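Local structure of RagB/SusD family nutrient uptake outer membrane protein (Bacteroides thetaiotaomicron, 7KV2) at residues 73-77 and 94-98; 78-84 and 322-328; 222-226 and 403-408; 409-413 and 428-432. The protein probably binds beta-glucan at the cell surface as a SusD-family outer-membrane protein, handing the glycan on for uptake by the gut bacterium. All coordinates share one frame; numbering follows the deposited sequence.

How the contacts relate
The four contacts form two touching pairs. Contacts 1 and 2 have centres about 11 Å apart; V83 of contact 2 packs on H95 and M98 of contact 1, and the SG of C322 lies 3.7 Å from the CG2 of I76. Contacts 3 and 4 share helix 405-417, again with centres about 11 Å apart, and N411 of contact 4 lies against M222 and A225 of contact 3. The pairs stay separate: the centres of contacts 1 and 3 are about 23 Å apart, on opposite sides of the chain's centre. A sodium ion is bound by Y405 of contact 3, and the side chain of L409 in contact 4 lies about 7 Å from it.

Contact 1 (73-77 and 94-98); sequences MSDIM and WHLMM
The chain leaving helix 70-75 at M77 comes within 4.3 Å, CA to CA, of M98 in helix 92-98, and from there M73, I76 and M77 meet W94, M97 and M98. M73 lays its methyl on the indole of W94: CE is 3.8 Å from the centroid of the five-membered ring, 18° off the normal, and SD follows over the same ring at 4.2 Å. The bends at chi2 and chi3 (-53° and 86°) fold the thioether back over this face, giving a CH-pi contact from CE and a Met-aromatic one from SD. I76 crosses W94 at about a right angle, its CD1 3.6 Å from CB of W94. M97 points its methyl at the other segment, CE 3.3 Å from the carbonyl O of M73, a buried oxygen that has no polar partner. The same CE meets the CE of M77 at 4.0 Å, while CG of M77 rests on the carbonyl of M97. At the close backbone approach the O of I76 touches CG of M98 at 3.1 Å and takes a long CA-H...O contact from the same residue. F161 of helix 137-162 also packs on M73 and M77, and F321 meets the ring of W94. The result is methionine-rich packing of the end of helix 70-75 and the turn after it on helix 92-98, with a Met-aromatic contact at W94, in the N-terminal part of this SusD-family protein.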
loop_
_atom_site.group_PDB
_atom_site.type_symbol
_atom_site.label_atom_id
_atom_site.label_comp_id
_atom_site.label_asym_id
_atom_site.label_seq_id
_atom_site.Cartn_x
_atom_site.Cartn_y
_atom_site.Cartn_z
ATOM N N MET A 73 1.604 -7.600 -1.342
ATOM C CA MET A 73 2.617 -8.390 -0.607
ATOM C C MET A 73 2.172 -8.592 0.861
ATOM O O MET A 73 2.464 -9.705 1.422
ATOM C CB MET A 73 4.029 -7.817 -0.694
ATOM C CG MET A 73 4.661 -7.850 -2.079
ATOM S SD MET A 73 4.688 -9.457 -2.908
ATOM C CE MET A 73 3.086 -9.484 -3.706
ATOM N N SER A 74 1.494 -7.629 1.498
ATOM C CA SER A 74 0.892 -7.840 2.838
ATOM C C SER A 74 -0.477 -8.516 2.711
ATOM O O SER A 74 -0.775 -9.408 3.533
ATOM C CB SER A 74 0.902 -6.592 3.672
ATOM O OG SER A 74 -0.016 -5.615 3.188
ATOM N N ASP A 75 -1.342 -8.099 1.778
ATOM C CA ASP A 75 -2.736 -8.618 1.794
ATOM C C ASP A 75 -2.754 -10.127 1.573
ATOM O O ASP A 75 -3.684 -10.749 2.081
ATOM C CB ASP A 75 -3.642 -7.866 0.813
ATOM C CG ASP A 75 -4.004 -6.467 1.307
ATOM O OD1 ASP A 75 -4.275 -6.299 2.538
ATOM O OD2 ASP A 75 -4.045 -5.542 0.464
ATOM N N ILE A 76 -1.831 -10.701 0.801
ATOM C CA ILE A 76 -1.850 -12.169 0.554
ATOM C C ILE A 76 -1.634 -12.875 1.908
ATOM O O ILE A 76 -1.989 -14.068 2.001
ATOM C CB ILE A 76 -0.842 -12.605 -0.524
ATOM C CG1 ILE A 76 0.608 -12.275 -0.149
ATOM C CG2 ILE A 76 -1.258 -12.041 -1.871
ATOM C CD1 ILE A 76 1.676 -12.632 -1.164
ATOM N N MET A 77 -1.046 -12.212 2.921
ATOM C CA MET A 77 -0.777 -12.859 4.240
ATOM C C MET A 77 -1.948 -12.684 5.208
ATOM O O MET A 77 -1.921 -13.254 6.370
ATOM C CB MET A 77 0.536 -12.354 4.852
ATOM C CG MET A 77 1.698 -12.590 3.923
ATOM S SD MET A 77 3.329 -12.356 4.727
ATOM C CE MET A 77 3.510 -10.574 4.588
ATOM N N TRP A 94 4.999 -15.856 -3.278
ATOM C CA TRP A 94 3.745 -15.283 -2.728
ATOM C C TRP A 94 2.961 -16.372 -1.996
ATOM O O TRP A 94 2.448 -16.129 -0.888
ATOM C CB TRP A 94 2.876 -14.740 -3.868
ATOM C CG TRP A 94 3.435 -13.619 -4.686
ATOM C CD1 TRP A 94 4.708 -13.146 -4.803
ATOM C CD2 TRP A 94 2.660 -12.865 -5.621
ATOM N NE1 TRP A 94 4.769 -12.119 -5.721
ATOM C CE2 TRP A 94 3.523 -11.961 -6.270
ATOM C CE3 TRP A 94 1.306 -12.867 -5.947
ATOM C CZ2 TRP A 94 3.042 -11.012 -7.164
ATOM C CZ3 TRP A 94 0.841 -11.962 -6.866
ATOM C CH2 TRP A 94 1.706 -11.049 -7.461
ATOM N N HIS A 95 2.867 -17.542 -2.621
ATOM C CA HIS A 95 2.136 -18.698 -2.030
ATOM C C HIS A 95 2.804 -19.092 -0.705
ATOM O O HIS A 95 2.091 -19.294 0.334
ATOM C CB HIS A 95 2.085 -19.832 -3.044
ATOM C CG HIS A 95 1.209 -19.557 -4.189
ATOM N ND1 HIS A 95 -0.171 -19.654 -4.071
ATOM C CD2 HIS A 95 1.484 -19.211 -5.469
ATOM C CE1 HIS A 95 -0.700 -19.382 -5.253
ATOM N NE2 HIS A 95 0.274 -19.129 -6.140
ATOM N N LEU A 96 4.129 -19.107 -0.677
ATOM C CA LEU A 96 4.831 -19.454 0.578
ATOM C C LEU A 96 4.561 -18.412 1.665
ATOM O O LEU A 96 4.214 -18.801 2.804
ATOM C CB LEU A 96 6.324 -19.622 0.297
ATOM C CG LEU A 96 6.710 -20.708 -0.697
ATOM C CD1 LEU A 96 8.238 -20.735 -0.805
ATOM C CD2 LEU A 96 6.206 -22.069 -0.286
ATOM N N MET A 97 4.674 -17.112 1.369
ATOM C CA MET A 97 4.402 -16.068 2.370
ATOM C C MET A 97 2.971 -16.216 2.913
ATOM O O MET A 97 2.739 -15.986 4.110
ATOM C CB MET A 97 4.514 -14.689 1.723
ATOM C CG MET A 97 5.918 -14.312 1.363
ATOM S SD MET A 97 5.950 -12.921 0.162
ATOM C CE MET A 97 5.186 -11.636 1.144
ATOM N N MET A 98 2.021 -16.477 2.022
ATOM C CA MET A 98 0.592 -16.545 2.385
ATOM C C MET A 98 0.386 -17.671 3.413
ATOM O O MET A 98 -0.411 -17.486 4.339
ATOM C CB MET A 98 -0.259 -16.775 1.132
ATOM C CG MET A 98 -1.701 -17.070 1.427
ATOM S SD MET A 98 -2.048 -18.837 1.619
ATOM C CE MET A 98 -3.797 -18.960 1.262
#

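Contact 2 (78-84 and 322-328); sequences ADDLWVG and CPVRKET
W82 and R325 carry the stacking. The guanidinium lies flat on the indole, planes 14° apart, with CZ of R325 3.7 Å from the centroid of the W82 six-membered ring, a cation-pi contact; the CG of R325 sits over the five-membered ring. An extended chain from CG to NE stretches R325 along the indole, and the backbone of D79 covers the opposite guanidinium face. Backbone bonds run alongside. W82 N donates to P323 O at 2.9 Å and C322 N to V83 O at 2.8 Å, around a single beta bridge pairing L81 with V324. This bridge ties a loop of the N-terminal part of the SusD-type fold to its C-terminal part. Two carbonyls collect the remaining bonds. D80 O accepts from T328 OG1 at 2.6 Å, on a lone pair, and from the backbone N-H of R325 at the N-cap of helix 326-331. R325 NE reaches L81 O at 2.9 Å, almost straight at 177°, from above the carbonyl plane. The carboxylate of D80 turns elsewhere, to R331 and H454, and that of D79 to R463. Water 2 joins W82 NE1 to K326 N and E327 OE1. Apolar contact is lighter: CD2 of L81 meets CG2 of V324 at 3.8 Å.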
loop_
_atom_site.group_PDB
_atom_site.type_symbol
_atom_site.label_atom_id
_atom_site.label_comp_id
_atom_site.label_asym_id
_atom_site.label_seq_id
_atom_site.Cartn_x
_atom_site.Cartn_y
_atom_site.Cartn_z
ATOM N N ALA A 78 -3.014 -11.997 4.777
ATOM C CA ALA A 78 -4.183 -11.793 5.663
ATOM C C ALA A 78 -5.321 -12.745 5.267
ATOM O O ALA A 78 -5.056 -13.903 4.858
ATOM C CB ALA A 78 -4.587 -10.330 5.622
ATOM N N ASP A 79 -6.575 -12.273 5.303
ATOM C CA ASP A 79 -7.780 -13.136 5.296
ATOM C C ASP A 79 -8.791 -12.647 4.244
ATOM O O ASP A 79 -9.988 -12.990 4.379
ATOM C CB ASP A 79 -8.396 -13.208 6.696
ATOM C CG ASP A 79 -8.753 -11.876 7.317
ATOM O OD1 ASP A 79 -8.098 -10.869 6.981
ATOM O OD2 ASP A 79 -9.620 -11.857 8.224
ATOM N N ASP A 80 -8.358 -11.913 3.210
ATOM C CA ASP A 80 -9.339 -11.228 2.311
ATOM C C ASP A 80 -9.244 -11.713 0.870
ATOM O O ASP A 80 -10.291 -11.734 0.169
ATOM C CB ASP A 80 -9.131 -9.711 2.334
ATOM C CG ASP A 80 -9.518 -9.070 3.647
ATOM O OD1 ASP A 80 -10.356 -9.651 4.360
ATOM O OD2 ASP A 80 -8.924 -8.042 3.971
ATOM N N LEU A 81 -8.040 -12.078 0.429
ATOM C CA LEU A 81 -7.729 -12.474 -0.958
ATOM C C LEU A 81 -7.144 -13.869 -0.939
ATOM O O LEU A 81 -6.531 -14.260 0.118
ATOM C CB LEU A 81 -6.694 -11.510 -1.556
ATOM C CG LEU A 81 -6.977 -10.021 -1.437
ATOM C CD1 LEU A 81 -5.815 -9.228 -2.036
ATOM C CD2 LEU A 81 -8.271 -9.646 -2.159
ATOM N N TRP A 82 -7.175 -14.533 -2.072
ATOM C CA TRP A 82 -6.295 -15.691 -2.330
ATOM C C TRP A 82 -5.041 -15.201 -3.081
ATOM O O TRP A 82 -4.803 -13.951 -3.194
ATOM C CB TRP A 82 -7.071 -16.785 -3.074
ATOM C CG TRP A 82 -8.221 -17.342 -2.291
ATOM C CD1 TRP A 82 -9.524 -17.387 -2.709
ATOM C CD2 TRP A 82 -8.202 -17.953 -0.983
ATOM N NE1 TRP A 82 -10.319 -17.968 -1.759
ATOM C CE2 TRP A 82 -9.522 -18.368 -0.707
ATOM C CE3 TRP A 82 -7.192 -18.279 -0.061
ATOM C CZ2 TRP A 82 -9.871 -18.998 0.497
ATOM C CZ3 TRP A 82 -7.530 -18.942 1.111
ATOM C CH2 TRP A 82 -8.863 -19.250 1.404
ATOM N N VAL A 83 -4.211 -16.130 -3.551
ATOM C CA VAL A 83 -2.940 -15.772 -4.232
ATOM C C VAL A 83 -3.116 -15.951 -5.733
ATOM O O VAL A 83 -2.732 -15.040 -6.490
ATOM C CB VAL A 83 -1.760 -16.572 -3.651
ATOM C CG1 VAL A 83 -0.481 -16.191 -4.363
ATOM C CG2 VAL A 83 -1.635 -16.360 -2.147
ATOM N N GLY A 84 -3.694 -17.065 -6.156
ATOM C CA GLY A 84 -4.059 -17.321 -7.554
ATOM C C GLY A 84 -2.857 -17.656 -8.439
ATOM O O GLY A 84 -1.878 -18.217 -7.931
ATOM N N CYS A 322 -4.531 -12.966 -6.994
ATOM C CA CYS A 322 -5.309 -12.378 -5.896
ATOM C C CYS A 322 -6.803 -12.302 -6.195
ATOM O O CYS A 322 -7.376 -11.231 -6.009
ATOM C CB CYS A 322 -4.755 -11.014 -5.557
ATOM S SG CYS A 322 -3.070 -11.122 -4.904
ATOM N N PRO A 323 -7.490 -13.418 -6.525
ATOM C CA PRO A 323 -8.958 -13.475 -6.480
ATOM C C PRO A 323 -9.425 -13.038 -5.093
ATOM O O PRO A 323 -8.675 -13.161 -4.108
ATOM C CB PRO A 323 -9.354 -14.954 -6.558
ATOM C CG PRO A 323 -8.133 -15.669 -6.982
ATOM C CD PRO A 323 -6.946 -14.744 -6.815
ATOM N N VAL A 324 -10.585 -12.393 -5.043
ATOM C CA VAL A 324 -11.195 -11.999 -3.755
ATOM C C VAL A 324 -11.948 -13.222 -3.190
ATOM O O VAL A 324 -12.680 -13.885 -3.936
ATOM C CB VAL A 324 -12.129 -10.791 -3.927
ATOM C CG1 VAL A 324 -12.866 -10.538 -2.619
ATOM C CG2 VAL A 324 -11.360 -9.577 -4.434
ATOM N N ARG A 325 -11.676 -13.553 -1.923
ATOM C CA ARG A 325 -12.329 -14.689 -1.213
ATOM C C ARG A 325 -13.842 -14.518 -1.199
ATOM O O ARG A 325 -14.356 -13.396 -0.984
ATOM C CB ARG A 325 -11.812 -14.799 0.218
ATOM C CG ARG A 325 -10.311 -15.024 0.305
ATOM C CD ARG A 325 -9.929 -15.169 1.746
ATOM N NE ARG A 325 -8.508 -15.424 1.952
ATOM C CZ ARG A 325 -8.029 -16.169 2.942
ATOM N NH1 ARG A 325 -8.841 -16.840 3.749
ATOM N NH2 ARG A 325 -6.729 -16.300 3.080
ATOM N N LYS A 326 -14.557 -15.598 -1.479
ATOM C CA LYS A 326 -16.032 -15.628 -1.315
ATOM C C LYS A 326 -16.391 -15.068 0.063
ATOM O O LYS A 326 -17.355 -14.272 0.155
ATOM C CB LYS A 326 -16.543 -17.056 -1.507
ATOM C CG LYS A 326 -18.049 -17.253 -1.435
ATOM C CD LYS A 326 -18.478 -18.714 -1.581
ATOM C CE LYS A 326 -19.982 -18.875 -1.669
ATOM N NZ LYS A 326 -20.377 -20.303 -1.688
ATOM N N GLU A 327 -15.623 -15.402 1.100
ATOM C CA GLU A 327 -15.939 -14.957 2.477
ATOM C C GLU A 327 -15.849 -13.430 2.586
ATOM O O GLU A 327 -16.556 -12.852 3.422
ATOM C CB GLU A 327 -15.021 -15.648 3.483
ATOM C CG GLU A 327 -15.252 -17.169 3.529
ATOM C CD GLU A 327 -14.810 -17.994 2.313
ATOM O OE1 GLU A 327 -13.873 -17.596 1.589
ATOM O OE2 GLU A 327 -15.357 -19.077 2.116
ATOM N N THR A 328 -15.002 -12.787 1.779
ATOM C CA THR A 328 -14.874 -11.309 1.773
ATOM C C THR A 328 -16.175 -10.719 1.251
ATOM O O THR A 328 -16.771 -9.862 1.906
ATOM C CB THR A 328 -13.649 -10.876 0.949
ATOM O OG1 THR A 328 -12.481 -11.364 1.608
ATOM C CG2 THR A 328 -13.574 -9.390 0.790
HETATM O O HOH W 1 -4.491 -15.112 1.499
HETATM O O HOH W 2 -13.270 -18.168 -1.197
#

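Contact 3 (222-226 and 403-408); sequences MLYAE and YRYSET. With NA (sodium ion), chain G; EDO (1,2-ethanediol), chain E.
M222 comes first, its CB over the centre of the Y403 ring, 3.5 Å from the centroid and 10° off the normal, in a CH-pi contact. Bends at chi2 and chi3 then carry the thioether past the ring to the start of helix 405-417, where CE meets CB of E407 at 3.6 Å and SD lies 3.4 Å from OG1 of T408. The carbonyl of M222 takes a water that also reaches OE2 of E407, weakly. L223 closes on the end of the same tyrosine, its CD1 3.5 Å from Y403 OH. One turn on from M222, E226 stretches out, and its OE1 accepts from Y403 OH at 2.6 Å on the anti side, 28° out of the carboxylate plane; the carboxylate stands nearly upright to the ring. OE1 also takes O2 of a 1,2-ethanediol, probably from the crystallisation liquor. OE2 has a salt bridge to K160 and a hydrogen bond from N156, which would be expected to favour the charged form. E407 is paired with K462 and R453. Y403 thus plugs strand 400-404 onto helix 217-231, and two residues along Y405 OH lies 2.8 Å from the sodium ion, whose site I248, S250, Y253 and a water complete.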
loop_
_atom_site.group_PDB
_atom_site.type_symbol
_atom_site.label_atom_id
_atom_site.label_comp_id
_atom_site.label_asym_id
_atom_site.label_seq_id
_atom_site.Cartn_x
_atom_site.Cartn_y
_atom_site.Cartn_z
ATOM N N MET A 222 0.279 10.939 8.727
ATOM C CA MET A 222 -0.282 9.577 8.551
ATOM C C MET A 222 0.823 8.519 8.709
ATOM O O MET A 222 0.548 7.468 9.292
ATOM C CB MET A 222 -0.991 9.435 7.206
ATOM C CG MET A 222 -2.295 10.246 7.128
ATOM S SD MET A 222 -3.544 9.758 8.342
ATOM C CE MET A 222 -4.168 8.256 7.553
ATOM N N LEU A 223 2.002 8.739 8.133
ATOM C CA LEU A 223 3.153 7.816 8.272
ATOM C C LEU A 223 3.570 7.725 9.759
ATOM O O LEU A 223 3.839 6.615 10.257
ATOM C CB LEU A 223 4.275 8.315 7.359
ATOM C CG LEU A 223 5.547 7.478 7.391
ATOM C CD1 LEU A 223 5.256 6.031 7.073
ATOM C CD2 LEU A 223 6.580 8.044 6.429
ATOM N N TYR A 224 3.507 8.842 10.473
ATOM C CA TYR A 224 3.813 8.917 11.930
ATOM C C TYR A 224 2.812 8.021 12.679
ATOM O O TYR A 224 3.213 7.080 13.406
ATOM C CB TYR A 224 3.835 10.384 12.365
ATOM C CG TYR A 224 4.035 10.590 13.848
ATOM C CD1 TYR A 224 2.991 10.443 14.741
ATOM C CD2 TYR A 224 5.295 10.868 14.358
ATOM C CE1 TYR A 224 3.165 10.657 16.103
ATOM C CE2 TYR A 224 5.487 11.065 15.721
ATOM C CZ TYR A 224 4.425 10.967 16.595
ATOM O OH TYR A 224 4.618 11.133 17.936
ATOM N N ALA A 225 1.507 8.215 12.442
ATOM C CA ALA A 225 0.449 7.417 13.108
ATOM C C ALA A 225 0.639 5.934 12.778
ATOM O O ALA A 225 0.472 5.063 13.696
ATOM C CB ALA A 225 -0.923 7.906 12.689
ATOM N N GLU A 226 0.963 5.645 11.516
ATOM C CA GLU A 226 1.173 4.271 11.024
ATOM C C GLU A 226 2.262 3.579 11.855
ATOM O O GLU A 226 1.989 2.474 12.400
ATOM C CB GLU A 226 1.551 4.229 9.554
ATOM C CG GLU A 226 1.793 2.799 9.074
ATOM C CD GLU A 226 1.950 2.596 7.574
ATOM O OE1 GLU A 226 1.632 3.521 6.767
ATOM O OE2 GLU A 226 2.435 1.538 7.226
ATOM N N TYR A 403 -2.724 6.680 1.617
ATOM C CA TYR A 403 -3.457 7.250 2.777
ATOM C C TYR A 403 -4.720 7.960 2.300
ATOM O O TYR A 403 -4.655 8.872 1.408
ATOM C CB TYR A 403 -2.609 8.232 3.577
ATOM C CG TYR A 403 -1.387 7.593 4.146
ATOM C CD1 TYR A 403 -1.480 6.472 4.964
ATOM C CD2 TYR A 403 -0.137 8.166 3.953
ATOM C CE1 TYR A 403 -0.341 5.881 5.516
ATOM C CE2 TYR A 403 0.989 7.595 4.523
ATOM C CZ TYR A 403 0.888 6.473 5.327
ATOM O OH TYR A 403 2.043 5.901 5.802
ATOM N N ARG A 404 -5.842 7.505 2.858
ATOM C CA ARG A 404 -7.177 8.086 2.590
ATOM C C ARG A 404 -7.709 8.634 3.909
ATOM O O ARG A 404 -7.385 8.088 4.966
ATOM C CB ARG A 404 -8.141 7.059 2.020
ATOM C CG ARG A 404 -7.624 6.435 0.731
ATOM C CD ARG A 404 -8.662 5.673 -0.062
ATOM N NE ARG A 404 -9.079 4.370 0.467
ATOM C CZ ARG A 404 -10.224 4.115 1.106
ATOM N NH1 ARG A 404 -11.095 5.085 1.391
ATOM N NH2 ARG A 404 -10.510 2.874 1.454
ATOM N N TYR A 405 -8.558 9.639 3.815
ATOM C CA TYR A 405 -9.100 10.319 5.007
ATOM C C TYR A 405 -9.902 9.351 5.877
ATOM O O TYR A 405 -9.969 9.570 7.059
ATOM C CB TYR A 405 -9.970 11.480 4.564
ATOM C CG TYR A 405 -10.503 12.366 5.661
ATOM C CD1 TYR A 405 -9.681 13.225 6.357
ATOM C CD2 TYR A 405 -11.860 12.431 5.909
ATOM C CE1 TYR A 405 -10.200 14.113 7.296
ATOM C CE2 TYR A 405 -12.392 13.294 6.848
ATOM C CZ TYR A 405 -11.567 14.146 7.539
ATOM O OH TYR A 405 -12.134 15.022 8.422
ATOM N N SER A 406 -10.541 8.316 5.337
ATOM C CA SER A 406 -11.236 7.331 6.208
ATOM C C SER A 406 -10.226 6.692 7.187
ATOM O O SER A 406 -10.605 6.353 8.322
ATOM C CB SER A 406 -11.970 6.326 5.386
ATOM O OG SER A 406 -11.070 5.582 4.602
ATOM N N GLU A 407 -8.954 6.578 6.798
ATOM C CA GLU A 407 -7.915 6.063 7.691
ATOM C C GLU A 407 -7.603 7.080 8.783
ATOM O O GLU A 407 -7.364 6.647 9.949
ATOM C CB GLU A 407 -6.649 5.696 6.933
ATOM C CG GLU A 407 -5.752 4.856 7.803
ATOM C CD GLU A 407 -4.550 4.194 7.174
ATOM O OE1 GLU A 407 -4.267 4.431 5.972
ATOM O OE2 GLU A 407 -3.857 3.440 7.954
ATOM N N THR A 408 -7.585 8.367 8.434
ATOM C CA THR A 408 -7.439 9.435 9.441
ATOM C C THR A 408 -8.539 9.281 10.509
ATOM O O THR A 408 -8.233 9.327 11.690
ATOM C CB THR A 408 -7.535 10.812 8.778
ATOM O OG1 THR A 408 -6.640 10.902 7.677
ATOM C CG2 THR A 408 -7.211 11.909 9.763
HETATM NA NA NA G . -11.440 17.537 7.390
HETATM C C1 EDO E . 3.545 -0.153 4.517
HETATM O O1 EDO E . 3.331 -1.514 4.183
HETATM C C2 EDO E . 2.452 0.772 4.123
HETATM O O2 EDO E . 2.735 2.180 4.190
HETATM O O HOH W 3 -1.881 6.019 9.231
HETATM O O HOH W 4 -13.529 18.350 7.245
#

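Contact 4 (409-413 and 428-432); sequences LLNAA and YLNLV
L409 and Y428 open an antiparallel helix pair, the helical hairpin made by helices 405-417 and 425-435 in the C-terminal part of this SusD-family protein. The short segments' axes approach to 8.5 Å, with 150° between their N-to-C directions, and the side-chain contacts between them are apolar. Packing is dense along the leucine side. L409 is wedged among three residues of the partner helix: CD2 reaches CD1 of Y428 at 3.8 Å, and CD1 meets CG2 of V432 at 3.9 Å and CB of L431 a little farther away. Its branch at CG, turned by chi2 of 169°, sends one methyl to the tyrosine and the other to V432. L410 lies next to it, its CD2 3.7 Å from CD1 of L429 and its CG against V432, so V432 fits against both leucines. Helix 446-456 covers this side, with R453 on L410 and E456 on V432. Small residues face Y428 and L429 at the other end of the segment. A412 CB comes to CD2 of Y428 at 3.8 Å, obliquely to the ring, whereas A413 makes longer contacts, its CB 4.3 Å from CB of Y428 and 4.5 Å from CB of L429. The outer margin is lighter still: L431 is solvent-exposed and gives L409 little more than its CB and one methyl. The partly exposed Y428 binds OE1 of E245 through its hydroxyl. At its root, the CB of Y428 rests 3.6 Å from the carbonyl O of L409, an oxygen already taken by the helical N-H of A413.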
loop_
_atom_site.group_PDB
_atom_site.type_symbol
_atom_site.label_atom_id
_atom_site.label_comp_id
_atom_site.label_asym_id
_atom_site.label_seq_id
_atom_site.Cartn_x
_atom_site.Cartn_y
_atom_site.Cartn_z
ATOM N N LEU A 409 -9.798 9.186 10.089
ATOM C CA LEU A 409 -10.965 9.110 11.001
ATOM C C LEU A 409 -10.879 7.846 11.873
ATOM O O LEU A 409 -11.107 7.939 13.110
ATOM C CB LEU A 409 -12.259 9.141 10.185
ATOM C CG LEU A 409 -12.651 10.463 9.509
ATOM C CD1 LEU A 409 -13.790 10.236 8.539
ATOM C CD2 LEU A 409 -13.046 11.540 10.505
ATOM N N LEU A 410 -10.567 6.696 11.283
ATOM C CA LEU A 410 -10.489 5.428 12.039
ATOM C C LEU A 410 -9.281 5.471 12.981
ATOM O O LEU A 410 -9.405 4.950 14.119
ATOM C CB LEU A 410 -10.469 4.271 11.046
ATOM C CG LEU A 410 -11.792 4.098 10.299
ATOM C CD1 LEU A 410 -11.743 2.978 9.257
ATOM C CD2 LEU A 410 -12.941 3.829 11.250
ATOM N N ASN A 411 -8.145 6.007 12.539
ATOM C CA ASN A 411 -6.937 6.178 13.406
ATOM C C ASN A 411 -7.322 7.004 14.658
ATOM O O ASN A 411 -7.002 6.572 15.793
ATOM C CB ASN A 411 -5.801 6.907 12.686
ATOM C CG ASN A 411 -4.985 6.079 11.712
ATOM O OD1 ASN A 411 -5.165 4.870 11.588
ATOM N ND2 ASN A 411 -4.056 6.734 11.034
ATOM N N ALA A 412 -8.001 8.148 14.456
ATOM C CA ALA A 412 -8.441 9.041 15.558
ATOM C C ALA A 412 -9.419 8.285 16.474
ATOM O O ALA A 412 -9.230 8.293 17.677
ATOM C CB ALA A 412 -9.038 10.308 15.004
ATOM N N ALA A 413 -10.459 7.643 15.937
ATOM C CA ALA A 413 -11.398 6.835 16.753
ATOM C C ALA A 413 -10.594 5.846 17.621
ATOM O O ALA A 413 -10.813 5.772 18.861
ATOM C CB ALA A 413 -12.383 6.123 15.864
ATOM N N TYR A 428 -16.517 9.822 14.485
ATOM C CA TYR A 428 -15.457 9.548 13.497
ATOM C C TYR A 428 -15.705 8.179 12.874
ATOM O O TYR A 428 -15.690 8.113 11.653
ATOM C CB TYR A 428 -14.092 9.668 14.139
ATOM C CG TYR A 428 -13.730 11.080 14.513
ATOM C CD1 TYR A 428 -14.374 12.171 13.964
ATOM C CD2 TYR A 428 -12.686 11.317 15.372
ATOM C CE1 TYR A 428 -14.006 13.471 14.302
ATOM C CE2 TYR A 428 -12.323 12.605 15.728
ATOM C CZ TYR A 428 -12.971 13.684 15.178
ATOM O OH TYR A 428 -12.556 14.940 15.516
ATOM N N LEU A 429 -15.921 7.146 13.699
ATOM C CA LEU A 429 -16.238 5.770 13.247
ATOM C C LEU A 429 -17.468 5.765 12.340
ATOM O O LEU A 429 -17.428 5.158 11.252
ATOM C CB LEU A 429 -16.438 4.874 14.472
ATOM C CG LEU A 429 -16.894 3.462 14.150
ATOM C CD1 LEU A 429 -15.908 2.787 13.163
ATOM C CD2 LEU A 429 -17.008 2.662 15.430
ATOM N N ASN A 430 -18.528 6.461 12.726
ATOM C CA ASN A 430 -19.808 6.369 12.004
ATOM C C ASN A 430 -19.762 7.240 10.762
ATOM O O ASN A 430 -20.557 6.958 9.868
ATOM C CB ASN A 430 -21.000 6.572 12.941
ATOM C CG ASN A 430 -21.180 5.332 13.789
ATOM O OD1 ASN A 430 -21.671 4.305 13.304
ATOM N ND2 ASN A 430 -20.710 5.394 15.016
ATOM N N LEU A 431 -18.854 8.219 10.652
ATOM C CA LEU A 431 -18.746 8.990 9.371
ATOM C C LEU A 431 -18.333 8.008 8.261
ATOM O O LEU A 431 -18.950 8.005 7.174
ATOM C CB LEU A 431 -17.732 10.115 9.519
ATOM C CG LEU A 431 -18.229 11.380 10.225
ATOM C CD1 LEU A 431 -17.079 12.344 10.403
ATOM C CD2 LEU A 431 -19.351 12.025 9.444
ATOM N N VAL A 432 -17.406 7.134 8.589
ATOM C CA VAL A 432 -16.928 6.058 7.682
ATOM C C VAL A 432 -18.022 5.000 7.458
ATOM O O VAL A 432 -18.292 4.621 6.269
ATOM C CB VAL A 432 -15.618 5.425 8.188
ATOM C CG1 VAL A 432 -15.211 4.264 7.300
ATOM C CG2 VAL A 432 -14.511 6.459 8.263
#